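Local coordinates for protein flavodoxin-like domain (Synechococcus elongatus PCC 6301, PDB 3HLY) that probably binds a flavin cofactor such as FMN and passes electrons, as flavodoxin-like domains of flavoproteins do, at residues S2-Y7 against E33-R38; G54-T59 against G86-Y91; S73-A78 against A103-L108. One frame throughout, in Å; residues are numbered along the deposited sequence.

Contact 1: S2-Y7 against E33-R38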
# COMPACT_ATOMS: atom_id res chain seq x y z
N SER A 2 -2.05 -8.74 10.11
CA SER A 2 -2.96 -8.25 9.04
C SER A 2 -2.21 -7.35 8.07
O SER A 2 -1.02 -7.08 8.25
CB SER A 2 -4.12 -7.46 9.65
OG SER A 2 -3.65 -6.30 10.31
N VAL A 3 -2.91 -6.89 7.04
CA VAL A 3 -2.29 -6.01 6.06
C VAL A 3 -3.03 -4.67 6.02
O VAL A 3 -4.25 -4.62 5.98
CB VAL A 3 -2.29 -6.67 4.67
CG1 VAL A 3 -1.67 -5.73 3.65
CG2 VAL A 3 -1.50 -7.97 4.73
N LEU A 4 -2.27 -3.59 6.07
CA LEU A 4 -2.86 -2.26 6.02
C LEU A 4 -2.71 -1.73 4.61
O LEU A 4 -1.61 -1.68 4.09
CB LEU A 4 -2.13 -1.31 6.97
CG LEU A 4 -2.43 0.19 6.79
CD1 LEU A 4 -3.89 0.50 7.18
CD2 LEU A 4 -1.49 1.00 7.66
N ILE A 5 -3.82 -1.34 4.00
CA ILE A 5 -3.76 -0.76 2.67
C ILE A 5 -4.09 0.72 2.80
O ILE A 5 -5.18 1.10 3.24
CB ILE A 5 -4.76 -1.43 1.71
CG1 ILE A 5 -4.41 -2.92 1.59
CG2 ILE A 5 -4.70 -0.78 0.34
CD1 ILE A 5 -5.28 -3.68 0.60
N GLY A 6 -3.12 1.56 2.45
CA GLY A 6 -3.31 2.99 2.53
C GLY A 6 -3.26 3.63 1.16
O GLY A 6 -2.45 3.24 0.31
N TYR A 7 -4.14 4.60 0.92
CA TYR A 7 -4.19 5.29 -0.37
C TYR A 7 -4.95 6.60 -0.22
O TYR A 7 -5.43 6.93 0.86
CB TYR A 7 -4.89 4.42 -1.42
CG TYR A 7 -6.28 3.99 -1.03
CD1 TYR A 7 -6.47 3.01 -0.05
CD2 TYR A 7 -7.41 4.59 -1.59
CE1 TYR A 7 -7.74 2.63 0.35
CE2 TYR A 7 -8.70 4.22 -1.18
CZ TYR A 7 -8.85 3.24 -0.21
OH TYR A 7 -10.10 2.85 0.21
N GLU A 33 -6.98 -3.97 6.43
CA GLU A 33 -7.41 -2.72 7.02
C GLU A 33 -7.12 -1.58 6.05
O GLU A 33 -5.97 -1.28 5.74
CB GLU A 33 -6.70 -2.50 8.37
CG GLU A 33 -7.15 -1.28 9.13
CD GLU A 33 -6.86 -1.38 10.62
OE1 GLU A 33 -5.71 -1.69 10.99
OE2 GLU A 33 -7.79 -1.16 11.42
N MSE A 34 -8.19 -0.96 5.56
CA MSE A 34 -8.09 0.13 4.60
C MSE A 34 -8.13 1.47 5.31
O MSE A 34 -8.90 1.67 6.25
CB MSE A 34 -9.23 0.04 3.61
CG MSE A 34 -9.54 -1.39 3.23
SE MSE A 34 -9.88 -1.53 1.36
CE MSE A 34 -8.07 -1.43 0.72
N VAL A 35 -7.31 2.39 4.84
CA VAL A 35 -7.21 3.71 5.41
C VAL A 35 -7.11 4.74 4.29
O VAL A 35 -6.48 4.48 3.27
CB VAL A 35 -5.96 3.78 6.33
CG1 VAL A 35 -5.53 5.22 6.54
CG2 VAL A 35 -6.27 3.12 7.66
N ASP A 36 -7.76 5.88 4.48
CA ASP A 36 -7.74 6.97 3.51
C ASP A 36 -6.76 7.97 4.11
O ASP A 36 -7.03 8.57 5.15
CB ASP A 36 -9.12 7.61 3.38
CG ASP A 36 -9.16 8.73 2.35
OD1 ASP A 36 -8.14 8.99 1.67
OD2 ASP A 36 -10.24 9.35 2.21
N LEU A 37 -5.61 8.15 3.45
CA LEU A 37 -4.58 9.05 3.94
C LEU A 37 -5.05 10.51 4.03
O LEU A 37 -4.58 11.27 4.88
CB LEU A 37 -3.35 8.91 3.05
CG LEU A 37 -2.89 7.44 2.92
CD1 LEU A 37 -1.69 7.35 2.00
CD2 LEU A 37 -2.54 6.87 4.30
N ARG A 38 -5.99 10.89 3.17
CA ARG A 38 -6.53 12.24 3.15
C ARG A 38 -7.30 12.57 4.42
O ARG A 38 -7.46 13.75 4.74
CB ARG A 38 -7.51 12.44 2.00
CG ARG A 38 -7.00 12.36 0.59
CD ARG A 38 -8.18 12.63 -0.32
NE ARG A 38 -7.91 12.39 -1.73
CZ ARG A 38 -7.30 13.25 -2.53
NH1 ARG A 38 -6.89 14.43 -2.07
NH2 ARG A 38 -7.11 12.93 -3.81

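Contact 2: G54-T59 against G86-Y91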
# COMPACT_ATOMS: atom_id res chain seq x y z
N GLY A 54 1.85 -6.59 6.97
CA GLY A 54 2.21 -6.05 5.68
C GLY A 54 1.56 -4.71 5.46
O GLY A 54 0.50 -4.40 6.03
N ILE A 55 2.23 -3.90 4.66
CA ILE A 55 1.77 -2.58 4.32
C ILE A 55 1.69 -2.44 2.79
O ILE A 55 2.63 -2.76 2.09
CB ILE A 55 2.74 -1.52 4.85
CG1 ILE A 55 2.90 -1.65 6.37
CG2 ILE A 55 2.26 -0.14 4.47
CD1 ILE A 55 4.00 -0.80 6.92
N VAL A 56 0.55 -1.98 2.30
CA VAL A 56 0.37 -1.75 0.87
C VAL A 56 0.07 -0.27 0.74
O VAL A 56 -0.84 0.25 1.41
CB VAL A 56 -0.80 -2.55 0.31
CG1 VAL A 56 -1.06 -2.15 -1.15
CG2 VAL A 56 -0.49 -4.02 0.41
N LEU A 57 0.84 0.41 -0.09
CA LEU A 57 0.69 1.84 -0.31
C LEU A 57 0.55 2.23 -1.79
O LEU A 57 1.28 1.73 -2.65
CB LEU A 57 1.90 2.55 0.30
CG LEU A 57 1.84 4.05 0.50
CD1 LEU A 57 0.76 4.35 1.52
CD2 LEU A 57 3.22 4.56 0.96
N GLY A 58 -0.39 3.11 -2.09
CA GLY A 58 -0.54 3.59 -3.45
C GLY A 58 0.39 4.79 -3.52
O GLY A 58 0.60 5.44 -2.49
N THR A 59 0.97 5.08 -4.67
CA THR A 59 1.87 6.23 -4.77
C THR A 59 1.16 7.55 -4.53
O THR A 59 0.10 7.81 -5.11
CB THR A 59 2.56 6.33 -6.14
OG1 THR A 59 1.58 6.27 -7.17
CG2 THR A 59 3.58 5.21 -6.32
N GLY A 86 4.12 -3.44 -0.05
CA GLY A 86 3.59 -3.65 -1.39
C GLY A 86 3.33 -2.27 -1.94
O GLY A 86 2.58 -1.50 -1.35
N LEU A 87 3.95 -1.94 -3.06
CA LEU A 87 3.75 -0.63 -3.67
C LEU A 87 3.01 -0.75 -5.01
O LEU A 87 3.19 -1.72 -5.74
CB LEU A 87 5.11 0.04 -3.89
CG LEU A 87 5.85 0.40 -2.59
CD1 LEU A 87 7.27 0.87 -2.90
CD2 LEU A 87 5.07 1.50 -1.86
N PHE A 88 2.16 0.22 -5.30
CA PHE A 88 1.44 0.26 -6.57
C PHE A 88 1.31 1.71 -7.02
O PHE A 88 1.02 2.60 -6.23
CB PHE A 88 0.06 -0.41 -6.46
CG PHE A 88 -0.97 0.37 -5.68
CD1 PHE A 88 -1.73 1.36 -6.29
CD2 PHE A 88 -1.25 0.04 -4.35
CE1 PHE A 88 -2.76 2.01 -5.59
CE2 PHE A 88 -2.28 0.68 -3.64
CZ PHE A 88 -3.04 1.66 -4.26
N ASP A 89 1.55 1.94 -8.30
CA ASP A 89 1.44 3.29 -8.85
C ASP A 89 -0.04 3.63 -8.98
O ASP A 89 -0.79 2.89 -9.62
CB ASP A 89 2.14 3.35 -10.20
CG ASP A 89 2.28 4.77 -10.72
OD1 ASP A 89 3.16 4.99 -11.58
OD2 ASP A 89 1.50 5.65 -10.27
N SER A 90 -0.45 4.73 -8.37
CA SER A 90 -1.85 5.15 -8.41
C SER A 90 -2.27 5.82 -9.72
O SER A 90 -3.47 5.97 -9.99
CB SER A 90 -2.13 6.09 -7.24
OG SER A 90 -1.28 7.22 -7.28
N TYR A 91 -1.28 6.19 -10.54
CA TYR A 91 -1.52 6.86 -11.82
C TYR A 91 -2.28 8.16 -11.60
O TYR A 91 -3.28 8.42 -12.27
CB TYR A 91 -2.30 5.96 -12.78
CG TYR A 91 -2.24 6.38 -14.23
CD1 TYR A 91 -1.02 6.69 -14.84
CD2 TYR A 91 -3.40 6.45 -15.01
CE1 TYR A 91 -0.95 7.05 -16.19
CE2 TYR A 91 -3.34 6.82 -16.36
CZ TYR A 91 -2.12 7.11 -16.95
OH TYR A 91 -2.07 7.47 -18.28

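Contact 3: S73-A78 against A103-L108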
# COMPACT_ATOMS: atom_id res chain seq x y z
N SER A 73 4.26 10.55 6.58
CA SER A 73 5.34 10.57 7.56
C SER A 73 5.07 9.62 8.72
O SER A 73 5.99 9.00 9.27
CB SER A 73 5.54 11.98 8.10
OG SER A 73 5.98 12.86 7.09
N THR A 74 3.80 9.50 9.08
CA THR A 74 3.43 8.62 10.18
C THR A 74 3.65 7.14 9.85
O THR A 74 3.93 6.34 10.74
CB THR A 74 1.96 8.84 10.59
OG1 THR A 74 1.75 10.23 10.89
CG2 THR A 74 1.63 8.01 11.81
N ILE A 75 3.49 6.79 8.58
CA ILE A 75 3.70 5.40 8.16
C ILE A 75 5.21 5.11 8.23
O ILE A 75 5.63 4.12 8.81
CB ILE A 75 3.17 5.17 6.71
CG1 ILE A 75 1.64 5.31 6.70
CG2 ILE A 75 3.61 3.80 6.19
CD1 ILE A 75 1.00 5.29 5.32
N PHE A 76 6.01 5.99 7.64
CA PHE A 76 7.46 5.82 7.64
C PHE A 76 7.98 5.74 9.07
O PHE A 76 8.83 4.90 9.39
CB PHE A 76 8.13 6.97 6.89
CG PHE A 76 8.03 6.85 5.40
CD1 PHE A 76 7.64 7.94 4.62
CD2 PHE A 76 8.33 5.65 4.77
CE1 PHE A 76 7.55 7.82 3.24
CE2 PHE A 76 8.24 5.53 3.38
CZ PHE A 76 7.86 6.61 2.61
N ALA A 77 7.47 6.62 9.92
CA ALA A 77 7.88 6.63 11.32
C ALA A 77 7.54 5.32 12.01
O ALA A 77 8.31 4.83 12.81
CB ALA A 77 7.22 7.81 12.05
N ALA A 78 6.40 4.72 11.69
CA ALA A 78 6.00 3.47 12.34
C ALA A 78 6.39 2.17 11.64
O ALA A 78 6.38 1.10 12.28
CB ALA A 78 4.49 3.48 12.59
N ALA A 103 12.89 2.72 -1.85
CA ALA A 103 14.20 2.91 -1.22
C ALA A 103 14.01 3.16 0.27
O ALA A 103 14.63 2.51 1.11
CB ALA A 103 14.93 4.08 -1.88
N GLN A 104 13.12 4.10 0.60
CA GLN A 104 12.83 4.44 1.98
C GLN A 104 12.46 3.23 2.84
O GLN A 104 12.99 3.07 3.94
CB GLN A 104 11.71 5.47 2.04
CG GLN A 104 12.19 6.86 2.36
CD GLN A 104 11.06 7.85 2.38
OE1 GLN A 104 10.48 8.16 1.33
NE2 GLN A 104 10.72 8.34 3.57
N PHE A 105 11.55 2.39 2.35
CA PHE A 105 11.13 1.21 3.09
C PHE A 105 12.23 0.17 3.24
O PHE A 105 12.38 -0.43 4.30
CB PHE A 105 9.90 0.58 2.42
CG PHE A 105 8.62 1.33 2.66
CD1 PHE A 105 8.05 1.39 3.92
CD2 PHE A 105 7.99 2.00 1.61
CE1 PHE A 105 6.87 2.10 4.15
CE2 PHE A 105 6.82 2.71 1.82
CZ PHE A 105 6.25 2.76 3.10
N ARG A 106 12.97 -0.10 2.17
CA ARG A 106 14.04 -1.09 2.30
C ARG A 106 15.06 -0.61 3.32
O ARG A 106 15.63 -1.42 4.04
CB ARG A 106 14.72 -1.36 0.95
CG ARG A 106 13.97 -2.36 0.07
CD ARG A 106 14.93 -3.11 -0.86
NE ARG A 106 14.26 -3.71 -2.02
CZ ARG A 106 13.63 -4.89 -2.03
NH1 ARG A 106 13.57 -5.66 -0.93
NH2 ARG A 106 13.07 -5.31 -3.15
N ASN A 107 15.29 0.70 3.39
CA ASN A 107 16.25 1.22 4.35
C ASN A 107 15.78 1.06 5.79
O ASN A 107 16.59 1.01 6.72
CB ASN A 107 16.59 2.69 4.08
CG ASN A 107 17.89 2.84 3.29
OD1 ASN A 107 18.86 2.10 3.51
ND2 ASN A 107 17.92 3.81 2.37
N LEU A 108 14.46 0.96 5.98
CA LEU A 108 13.92 0.76 7.33
C LEU A 108 13.99 -0.73 7.61
O LEU A 108 13.64 -1.18 8.70
CB LEU A 108 12.47 1.21 7.42
CG LEU A 108 12.18 2.70 7.39
CD1 LEU A 108 10.67 2.91 7.39
CD2 LEU A 108 12.82 3.38 8.59

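Contact 1: S2-Y7 against E33-R38
Strands 3-7 and 32-36 are the two ends of the first beta-alpha-beta unit of a flavodoxin-like sheet, with helix 14-27 as the crossover between them. They run parallel, the axes of residues 3-7 and 33-36 approaching to 4.7 Å at 22°, and strand 32-36 forms the border of the sheet within the chain. Val-3 O takes the N-H of Glu-33 almost straight along its C=O axis at 2.8 Å. Ile-5 then uses both of its backbone groups, giving its N-H to Glu-33 O and accepting from Val-35 N, while the bond from Tyr-7 N to Val-35 O is stretched and weak. Beyond the strand, Leu-37 N closes on Tyr-7 O at 2.9 Å.

On one face of the pair, Leu-4 CD1 reaches across to Val-35 CG2 at 3.6 Å, a branched aliphatic pair beneath helix 42-51. Gly-6 follows on that face; glycine suits the spot, since the place a CB would take is tight against Leu-37 CD2. The other face, turned to helix 14-27, carries Met-34, a selenomethionine bent at chi2 and chi3 so that its CE lies alongside Ile-5, 3.5 Å from CB. The same methyl approaches Tyr-7 CE1 obliquely; the ring is put there by a CG lodged between backbone N and carbonyl carbon (chi1 56°). Asp-36 suits the strand's end: OD1 accepts from Arg-38 N, an Asx turn, and OD2 bonds Ser-9 OG. Parallel neighbours joined through a helix packed on the sheet form the beta-alpha-beta unit from which the flavodoxin-like fold is built.

Contact 2: G54-T59 against G86-Y91
The ring of Phe-88 lies with one face against Gly-58, whose CA sits over the ring centre, 3.3 Å from the centroid and 15° off the normal, a CH-pi contact. Glycine suits this place because a CB here would run into Phe-88 CZ. At the ring's edge, near its plane, comes Val-56 CG1, 3.9 Å from Phe-88 CD2. The crowded first torsion of Phe-88 (chi1 72°, CG between backbone N and carbonyl carbon) folds the ring back over the neighbouring strand, and helix 14-27 packs against it through Leu-17, Ser-18 and Ile-21.

The two segments are adjacent parallel strands of the central sheet, ends of the beta-alpha-beta unit crossed over by helix 66-78. Gly-86 grips strand 54-58 twice, N to Ile-55 O at 2.7 Å and O from Leu-57 N, nearly along the C=O axis. On the sheet face away from Phe-88, Leu-87 CD2 meets Leu-57 CB.

Past the strand ends, hydroxyls take over. Ser-90 OG donates to a lone pair of Thr-59 O at 2.6 Å, and Ser-90 N gives a straight bond (171°) to Thr-59 OG1 at 2.8 Å. Asp-89 OD2 accepts from Tyr-91 N in an Asx turn, met from above the carboxylate plane.

Contact 3: S73-A78 against A103-L108
Phe-76 is the hub where helix 66-78 meets helix 98-107; their segment axes stay 10.7 Å apart, so long side chains rather than backbones bridge the gap. The tight part is built round its ring, held between Phe-105 and the amide of Gln-104. Phe-76 CE2 comes down over one face of the Phe-105 ring, displaced toward its rim and 3.4 Å from CZ. The rings are tilted by 44°, with centroids 4.8 Å apart, so the pair interlocks obliquely. Both phenylalanines have CG anti to the carbonyl carbon, which sends the rings into the cleft between the helices. The extended chain of Gln-104 lays its amide across a face of Phe-76: NE2 stands 3.1 Å above the ring plane, over its centre, the amide tilted 33° to the ring. Glutamine fits here, since the flat amide can lie over an aromatic face, and CB touches the ring at Phe-76 CE2. Ile-75 CG2 lies at the edge of the Phe-105 ring, 4.2 Å from CZ, and Leu-57 of strand 54-58 meets both residues from the sheet, a buried setting that suits purely apolar groups.

Looser is the side of the partly exposed Leu-108. Its CD1 reaches Phe-76 O at 3.4 Å but stays 4.5 Å from Phe-76 CD2, at the edge of that ring. Helices lying side by side on one face of a parallel sheet form one outer layer of the three-layer alpha/beta/alpha sandwich of flavodoxin-like domains.

In the fold
From the N terminus, contact 1 closes the first loop, bringing strand 32-36 back beside strand 3-7 after helix 14-27, before either of the others opens. Contact 2 opens next with strand 54-58, and contact 3 opens within its loop, on helix 66-78; strand 84-88 then closes contact 2, and helix 98-107 closes contact 3, so these two cross. Strands 3-7 and 54-58 are sheet neighbours, bonded through Leu-4 O with Val-56 N and Gly-6 N with Val-56 O, which joins contacts 1 and 2 into one sheet. Ile-75 CD1 reaches both Leu-37 and Leu-57, and Phe-105 reaches Leu-57 and Leu-87, seating the helix pair on that sheet.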